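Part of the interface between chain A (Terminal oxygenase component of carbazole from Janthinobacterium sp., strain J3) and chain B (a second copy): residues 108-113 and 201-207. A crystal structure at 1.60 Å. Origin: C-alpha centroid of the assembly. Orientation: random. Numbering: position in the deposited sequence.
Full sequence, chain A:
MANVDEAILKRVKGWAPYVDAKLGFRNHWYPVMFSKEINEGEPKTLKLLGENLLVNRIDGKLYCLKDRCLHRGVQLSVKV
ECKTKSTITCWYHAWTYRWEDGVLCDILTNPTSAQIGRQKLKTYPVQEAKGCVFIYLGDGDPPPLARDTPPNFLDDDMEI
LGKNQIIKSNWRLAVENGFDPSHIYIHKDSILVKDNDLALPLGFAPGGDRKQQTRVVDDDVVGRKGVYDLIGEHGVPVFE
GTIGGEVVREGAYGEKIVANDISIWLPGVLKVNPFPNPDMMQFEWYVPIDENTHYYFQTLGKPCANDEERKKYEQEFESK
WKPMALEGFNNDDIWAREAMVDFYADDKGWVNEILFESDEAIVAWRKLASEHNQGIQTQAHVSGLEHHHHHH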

# COMPACT_ATOMS: atom_id res chain seq x y z
N LEU A 108 -30.81 -3.86 -22.57
CA LEU A 108 -32.05 -4.51 -22.09
C LEU A 108 -32.88 -3.55 -21.25
O LEU A 108 -34.11 -3.63 -21.28
CB LEU A 108 -31.80 -5.82 -21.34
CG LEU A 108 -30.95 -6.88 -22.06
CD1 LEU A 108 -31.03 -8.20 -21.32
CD2 LEU A 108 -31.30 -7.06 -23.52
N THR A 109 -32.23 -2.66 -20.48
CA THR A 109 -32.93 -1.72 -19.60
C THR A 109 -33.54 -0.54 -20.34
O THR A 109 -34.31 0.19 -19.71
CB THR A 109 -31.95 -1.21 -18.53
OG1 THR A 109 -30.81 -0.58 -19.17
CG2 THR A 109 -31.57 -2.33 -17.60
N ASN A 110 -33.24 -0.34 -21.61
CA ASN A 110 -33.81 0.77 -22.40
C ASN A 110 -33.64 0.47 -23.88
O ASN A 110 -32.68 0.87 -24.52
CB ASN A 110 -33.25 2.13 -22.06
CG ASN A 110 -33.94 3.20 -22.89
OD1 ASN A 110 -34.87 2.87 -23.64
ND2 ASN A 110 -33.41 4.44 -22.86
N PRO A 111 -34.56 -0.30 -24.49
CA PRO A 111 -34.42 -0.66 -25.89
C PRO A 111 -34.61 0.52 -26.87
O PRO A 111 -34.42 0.34 -28.10
CB PRO A 111 -35.46 -1.78 -26.05
CG PRO A 111 -36.50 -1.44 -25.06
CD PRO A 111 -35.73 -0.91 -23.84
N THR A 112 -34.97 1.67 -26.37
CA THR A 112 -35.13 2.90 -27.17
C THR A 112 -33.93 3.82 -27.07
O THR A 112 -33.94 4.93 -27.65
CB THR A 112 -36.40 3.67 -26.82
OG1 THR A 112 -36.30 4.29 -25.52
CG2 THR A 112 -37.61 2.78 -26.88
N SER A 113 -32.89 3.42 -26.34
CA SER A 113 -31.75 4.32 -26.15
C SER A 113 -31.15 4.79 -27.47
O SER A 113 -30.82 3.93 -28.32
CB SER A 113 -30.67 3.65 -25.34
OG SER A 113 -29.62 4.57 -25.03
N PRO B 201 -39.72 -4.60 -13.23
CA PRO B 201 -39.25 -4.58 -14.59
C PRO B 201 -37.72 -4.69 -14.62
O PRO B 201 -37.10 -4.50 -13.60
CB PRO B 201 -39.59 -3.19 -15.16
CG PRO B 201 -40.33 -2.48 -14.10
CD PRO B 201 -40.28 -3.29 -12.83
N LEU B 202 -37.21 -5.02 -15.79
CA LEU B 202 -35.76 -4.99 -16.06
C LEU B 202 -35.28 -3.54 -16.16
O LEU B 202 -34.11 -3.30 -15.84
CB LEU B 202 -35.50 -5.71 -17.37
CG LEU B 202 -35.82 -7.20 -17.38
CD1 LEU B 202 -35.47 -7.78 -18.74
CD2 LEU B 202 -35.12 -7.97 -16.29
N GLY B 203 -36.16 -2.60 -16.47
CA GLY B 203 -35.81 -1.21 -16.73
C GLY B 203 -36.98 -0.46 -17.27
O GLY B 203 -38.08 -1.00 -17.29
N PHE B 204 -36.74 0.73 -17.78
CA PHE B 204 -37.80 1.61 -18.32
C PHE B 204 -37.31 2.27 -19.62
O PHE B 204 -36.19 2.77 -19.72
CB PHE B 204 -38.23 2.66 -17.31
CG PHE B 204 -38.83 2.12 -16.05
CD1 PHE B 204 -40.20 1.88 -15.95
CD2 PHE B 204 -38.02 1.84 -14.96
CE1 PHE B 204 -40.73 1.33 -14.79
CE2 PHE B 204 -38.57 1.32 -13.80
CZ PHE B 204 -39.91 1.06 -13.72
N ALA B 205 -38.17 2.30 -20.63
CA ALA B 205 -37.97 3.14 -21.82
C ALA B 205 -38.58 4.48 -21.46
O ALA B 205 -39.74 4.51 -21.06
CB ALA B 205 -38.67 2.53 -23.00
N PRO B 206 -37.82 5.60 -21.44
CA PRO B 206 -38.39 6.86 -20.96
C PRO B 206 -39.64 7.22 -21.77
O PRO B 206 -39.70 6.84 -22.94
CB PRO B 206 -37.25 7.85 -21.12
CG PRO B 206 -36.03 6.95 -21.03
CD PRO B 206 -36.42 5.75 -21.86
N GLY B 207 -40.64 7.79 -21.08
CA GLY B 207 -42.01 8.00 -21.57
C GLY B 207 -42.09 9.28 -22.38
O GLY B 207 -41.49 10.29 -21.92
O HOH W 1 -38.35 5.96 -25.44

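The most unusual feature of this contact is how closely one backbone carbonyl presses against the backbone at B:Gly203. An ideal CB built on B:Gly203 would lie 2.4 Å from A:Thr109 O, a clear clash, and it would point toward chain A. With no side chain there, A:Thr109 O comes to 3.6 Å from B:Gly203 CA, and the CA atoms of A:Thr109 and B:Gly203 lie only 4.1 Å apart.

The same oxygen sits 3.1 Å from B:Phe204 N, though the geometry as a whole does not settle whether a hydrogen bond forms. It is also 3.2 Å from B:Phe204 O, and since both of these are acceptors, that approach cannot be a bond. No clear direct hydrogen bond links the two stretches, so their contact rests largely on packing, with one water spanning the polar groups near one end.

The backbones run in broadly similar directions, 35° apart when the line from A:Thr109 CA to A:Thr112 CA is compared with that from B:Leu202 CA to B:Pro206 CA. Chain A has no regular helix or strand here, whereas B:Phe204 and B:Ala205 are extended, so the pairing is that of a loop laid along a strand. The register advances from A:Thr109 beside B:Gly203 to A:Asn110 beside B:Ala205, whose CA atoms are 4.8 Å apart. Together the stretches bury 317 Å², both sides summed.

At the start of the contact, the methyl of A:Thr109 (chi1 58°, p) packs against a main-chain carbonyl, with CG2 3.2 Å from B:Leu202 O. A methyl carbon cannot satisfy a carbonyl as a conventional donor would, and B:Leu202 O is buried by the contact without a polar partner anywhere in the model. The hydroxyl of A:Thr109, in contrast, is hydrogen-bonded elsewhere in the structure.

Further along, chain A folds into a type I turn from A:Asn110 to A:Ser113, closed by the hydrogen bond from A:Ser113 N to A:Asn110 O at 3.1 Å. The side chain of A:Asn110 (chi1 -178°, t) reinforces this turn: its OD1 accepts from A:Thr112 N at 3.0 Å, with an N-H...O angle of 145°, and from A:Thr112 OG1 at 2.8 Å. Although its CA-to-CB bond points sideways, the end of the A:Asn110 side chain comes nearer to chain B. There OD1 lies 3.6 Å from B:Ala205 CA and ND2 lies 3.4 Å from B:Pro206 CD, both van der Waals contacts of polar atoms with carbon.

A:Thr112 directs its CA-to-CB bond toward chain B. Its OG1 is 3.9 Å from B:Ala205 CB and equally 3.9 Å from B:Pro206 CD, too far from these carbons to be more than packing. The polar link is indirect: water 1 donates to A:Thr112 OG1 at 2.6 Å and to B:Pro206 O at 3.0 Å. A:Thr112 OG1 commits its one proton to A:Asn110 OD1, so toward the water it acts as acceptor, and the hydrogen-bond chain runs consistently from the water through the hydroxyl to the amide oxygen.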